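Local coordinates for protein glucosamine-6-phosphate deaminase (Bacillus subtilis, PDB 2BKX) that is an enzyme of the glucosamine-6-phosphate isomerase/6-phosphogluconolactonase family with a Rossmann-like alpha/beta fold and a pocket that holds fructose-6-phosphate, at residues P40-Y44 with Y83-F88. Where two conformers were deposited one is given. Residue numbers count along the deposited sequence, not the author numbering.
Sequences PEGTY and YMNDRF
Helices covering the same strand can share one large side chain; here Y44 lies between helices 41-53 and 80-89. The first turn of the former (Y44 N to P40 O, 3.0 Å) approaches the latter where that helix widens into a pi-type turn at 85-88; the CA atoms of Y44 and F88 are 6.1 Å apart. Y44, chi1 m, points toward the second helix. Its CD1 sits over one face of the F88 ring (chi1 t), 3.8 Å from F88 CG, planes at 39° and centroids 5.0 Å apart. M84, m at all three chi angles, makes a Met-aromatic contact, SD 4.9 Å from the Y44 centroid and CE 3.6 Å from Y44 OH. In this Rossmann-like alpha/beta fold, Y44, M84 and F88 all pack on L34 of strand 31-34. The hydroxyls of Y44 and Y83 hydrogen-bond to A35 O and G37 O, in the fructose-6-phosphate pocket. Y83, chi1 t, brings OH to 3.6 Å from both P40 CG and E41 CG. At the more open border, E41 (chi1 m, chi2 t) forms a long salt bridge to R87 (m, p, t), OE2 to NH1 3.6 Å; D86 OD2, 3.6 Å from R87 NH2 and well out of the guanidinium plane, adds a long, charge-only link.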
ATOM      1  N   PRO A  40      -7.265  -0.537  -3.164  1.00  4.29           N
ATOM      2  CA  PRO A  40      -7.578   0.811  -2.689  1.00  4.90           C
ATOM      3  C   PRO A  40      -8.278   1.728  -3.697  1.00  5.30           C
ATOM      4  O   PRO A  40      -8.497   2.900  -3.404  1.00  6.13           O
ATOM      5  CB  PRO A  40      -6.217   1.370  -2.300  1.00  5.40           C
ATOM      6  CG  PRO A  40      -5.299   0.749  -3.287  1.00  5.82           C
ATOM      7  CD  PRO A  40      -5.828  -0.666  -3.496  1.00  5.26           C
ATOM      8  N   GLU A  41      -8.637   1.208  -4.872  1.00  6.05           N
ATOM      9  CA  GLU A  41      -9.256   2.072  -5.880  1.00  7.08           C
ATOM     10  C   GLU A  41     -10.485   2.785  -5.348  1.00  6.70           C
ATOM     11  O   GLU A  41     -10.644   3.994  -5.540  1.00  7.42           O
ATOM     12  CB  GLU A  41      -9.622   1.258  -7.108  1.00  7.89           C
ATOM     13  CG  GLU A  41      -8.333   0.943  -7.874  0.50 10.01           C
ATOM     14  CD  GLU A  41      -8.526   0.313  -9.221  0.50 10.68           C
ATOM     15  OE1 GLU A  41      -9.673   0.148  -9.660  0.50 16.78           O
ATOM     16  OE2 GLU A  41      -7.494  -0.045  -9.833  0.50 13.89           O
ATOM     17  N   GLY A  42     -11.375   2.058  -4.678  1.00  6.37           N
ATOM     18  CA  GLY A  42     -12.581   2.684  -4.117  1.00  6.49           C
ATOM     19  C   GLY A  42     -12.281   3.694  -3.047  1.00  6.41           C
ATOM     20  O   GLY A  42     -12.994   4.679  -2.897  1.00  7.19           O
ATOM     21  N   THR A  43     -11.230   3.444  -2.244  1.00  5.12           N
ATOM     22  CA  THR A  43     -10.810   4.385  -1.197  1.00  5.97           C
ATOM     23  C   THR A  43     -10.404   5.705  -1.794  1.00  6.71           C
ATOM     24  O   THR A  43     -10.794   6.763  -1.320  1.00  6.81           O
ATOM     25  CB  THR A  43      -9.667   3.756  -0.348  1.00  5.88           C
ATOM     26  OG1 THR A  43     -10.181   2.582   0.313  1.00  5.88           O
ATOM     27  CG2 THR A  43      -9.178   4.687   0.728  1.00  6.23           C
ATOM     28  N   TYR A  44      -9.595   5.673  -2.843  1.00  5.81           N
ATOM     29  CA  TYR A  44      -9.223   6.926  -3.491  1.00  6.07           C
ATOM     30  C   TYR A  44     -10.423   7.635  -4.085  1.00  6.21           C
ATOM     31  O   TYR A  44     -10.551   8.851  -3.906  1.00  6.35           O
ATOM     32  CB  TYR A  44      -8.156   6.684  -4.562  1.00  5.94           C
ATOM     33  CG  TYR A  44      -6.819   6.230  -4.004  1.00  5.41           C
ATOM     34  CD1 TYR A  44      -6.188   6.951  -3.009  1.00  6.32           C
ATOM     35  CD2 TYR A  44      -6.204   5.042  -4.425  1.00  5.26           C
ATOM     36  CE1 TYR A  44      -4.990   6.558  -2.479  1.00  6.27           C
ATOM     37  CE2 TYR A  44      -4.984   4.612  -3.873  1.00  5.28           C
ATOM     38  CZ  TYR A  44      -4.390   5.375  -2.908  1.00  4.97           C
ATOM     39  OH  TYR A  44      -3.205   4.973  -2.340  1.00  6.82           O
ATOM     40  N   TYR A  83      -0.226   5.591 -11.764  1.00  6.66           N
ATOM     41  CA  TYR A  83      -1.425   5.232 -11.010  1.00  5.84           C
ATOM     42  C   TYR A  83      -1.775   6.316  -9.987  1.00  5.79           C
ATOM     43  O   TYR A  83      -2.912   6.753  -9.888  1.00  6.07           O
ATOM     44  CB  TYR A  83      -1.195   3.913 -10.296  1.00  5.64           C
ATOM     45  CG  TYR A  83      -2.293   3.409  -9.375  1.00  5.46           C
ATOM     46  CD1 TYR A  83      -3.042   2.268  -9.668  1.00  6.35           C
ATOM     47  CD2 TYR A  83      -2.527   4.034  -8.167  1.00  5.81           C
ATOM     48  CE1 TYR A  83      -3.971   1.782  -8.758  1.00  6.31           C
ATOM     49  CE2 TYR A  83      -3.439   3.567  -7.265  1.00  5.97           C
ATOM     50  CZ  TYR A  83      -4.166   2.427  -7.550  1.00  5.88           C
ATOM     51  OH  TYR A  83      -5.063   1.927  -6.628  1.00  7.00           O
ATOM     52  N   MET A  84      -0.805   6.725  -9.168  1.00  6.24           N
ATOM     53  CA  MET A  84      -1.140   7.647  -8.080  1.00  6.13           C
ATOM     54  C   MET A  84      -1.594   8.992  -8.611  1.00  5.77           C
ATOM     55  O   MET A  84      -2.478   9.635  -8.029  1.00  6.97           O
ATOM     56  CB  MET A  84       0.059   7.788  -7.149  1.00  4.92           C
ATOM     57  CG  MET A  84       0.356   6.579  -6.298  1.00  5.82           C
ATOM     58  SD  MET A  84      -1.067   5.944  -5.338  1.00  6.28           S
ATOM     59  CE  MET A  84      -1.374   7.360  -4.303  1.00  6.75           C
ATOM     60  N   ASN A  85      -0.961   9.460  -9.676  1.00  6.81           N
ATOM     61  CA  ASN A  85      -1.367  10.715 -10.283  1.00  7.83           C
ATOM     62  C   ASN A  85      -2.766  10.622 -10.837  1.00  8.85           C
ATOM     63  O   ASN A  85      -3.612  11.497 -10.625  1.00  9.20           O
ATOM     64  CB  ASN A  85      -0.371  11.160 -11.332  1.00  8.49           C
ATOM     65  CG  ASN A  85       0.803  11.875 -10.691  1.00 12.10           C
ATOM     66  OD1 ASN A  85       0.706  13.071 -10.372  1.00 15.36           O
ATOM     67  ND2 ASN A  85       1.897  11.132 -10.404  1.00 14.82           N
ATOM     68  N   ASP A  86      -3.020   9.539 -11.554  1.00  8.22           N
ATOM     69  CA  ASP A  86      -4.334   9.362 -12.220  1.00  9.99           C
ATOM     70  C   ASP A  86      -5.471   9.153 -11.203  1.00 10.85           C
ATOM     71  O   ASP A  86      -6.546   9.759 -11.325  1.00 11.34           O
ATOM     72  CB  ASP A  86      -4.271   8.146 -13.159  1.00 10.50           C
ATOM     73  CG  ASP A  86      -5.586   7.867 -13.859  1.00 12.67           C
ATOM     74  OD1 ASP A  86      -5.978   8.702 -14.669  1.00 17.59           O
ATOM     75  OD2 ASP A  86      -6.206   6.805 -13.599  1.00 18.29           O
ATOM     76  N   ARG A  87      -5.249   8.314 -10.199  1.00 10.12           N
ATOM     77  CA  ARG A  87      -6.332   7.955  -9.286  1.00 10.21           C
ATOM     78  C   ARG A  87      -6.530   8.998  -8.173  1.00  9.78           C
ATOM     79  O   ARG A  87      -7.557   9.020  -7.515  1.00 10.37           O
ATOM     80  CB  ARG A  87      -6.028   6.646  -8.571  1.00 11.22           C
ATOM     81  CG  ARG A  87      -6.424   5.354  -9.261  0.50 13.62           C
ATOM     82  CD  ARG A  87      -5.749   5.095 -10.545  0.50 14.94           C
ATOM     83  NE  ARG A  87      -5.940   3.698 -10.961  0.50 14.33           N
ATOM     84  CZ  ARG A  87      -5.309   3.116 -11.985  0.50 17.44           C
ATOM     85  NH1 ARG A  87      -5.538   1.838 -12.261  0.50 18.31           N
ATOM     86  NH2 ARG A  87      -4.429   3.788 -12.730  0.50 18.30           N
ATOM     87  N   PHE A  88      -5.499   9.786  -7.876  1.00  8.19           N
ATOM     88  CA  PHE A  88      -5.495  10.570  -6.653  1.00  8.03           C
ATOM     89  C   PHE A  88      -4.947  11.972  -6.802  1.00  8.09           C
ATOM     90  O   PHE A  88      -5.703  12.938  -6.635  1.00  8.96           O
ATOM     91  CB  PHE A  88      -4.792   9.800  -5.542  1.00  8.31           C
ATOM     92  CG  PHE A  88      -5.023  10.340  -4.147  1.00  7.45           C
ATOM     93  CD1 PHE A  88      -6.274  10.752  -3.714  1.00  9.00           C
ATOM     94  CD2 PHE A  88      -3.983  10.414  -3.274  1.00  9.17           C
ATOM     95  CE1 PHE A  88      -6.458  11.193  -2.410  1.00  9.11           C
ATOM     96  CE2 PHE A  88      -4.146  10.846  -1.959  1.00  9.71           C
ATOM     97  CZ  PHE A  88      -5.413  11.243  -1.537  1.00 10.30           C
TER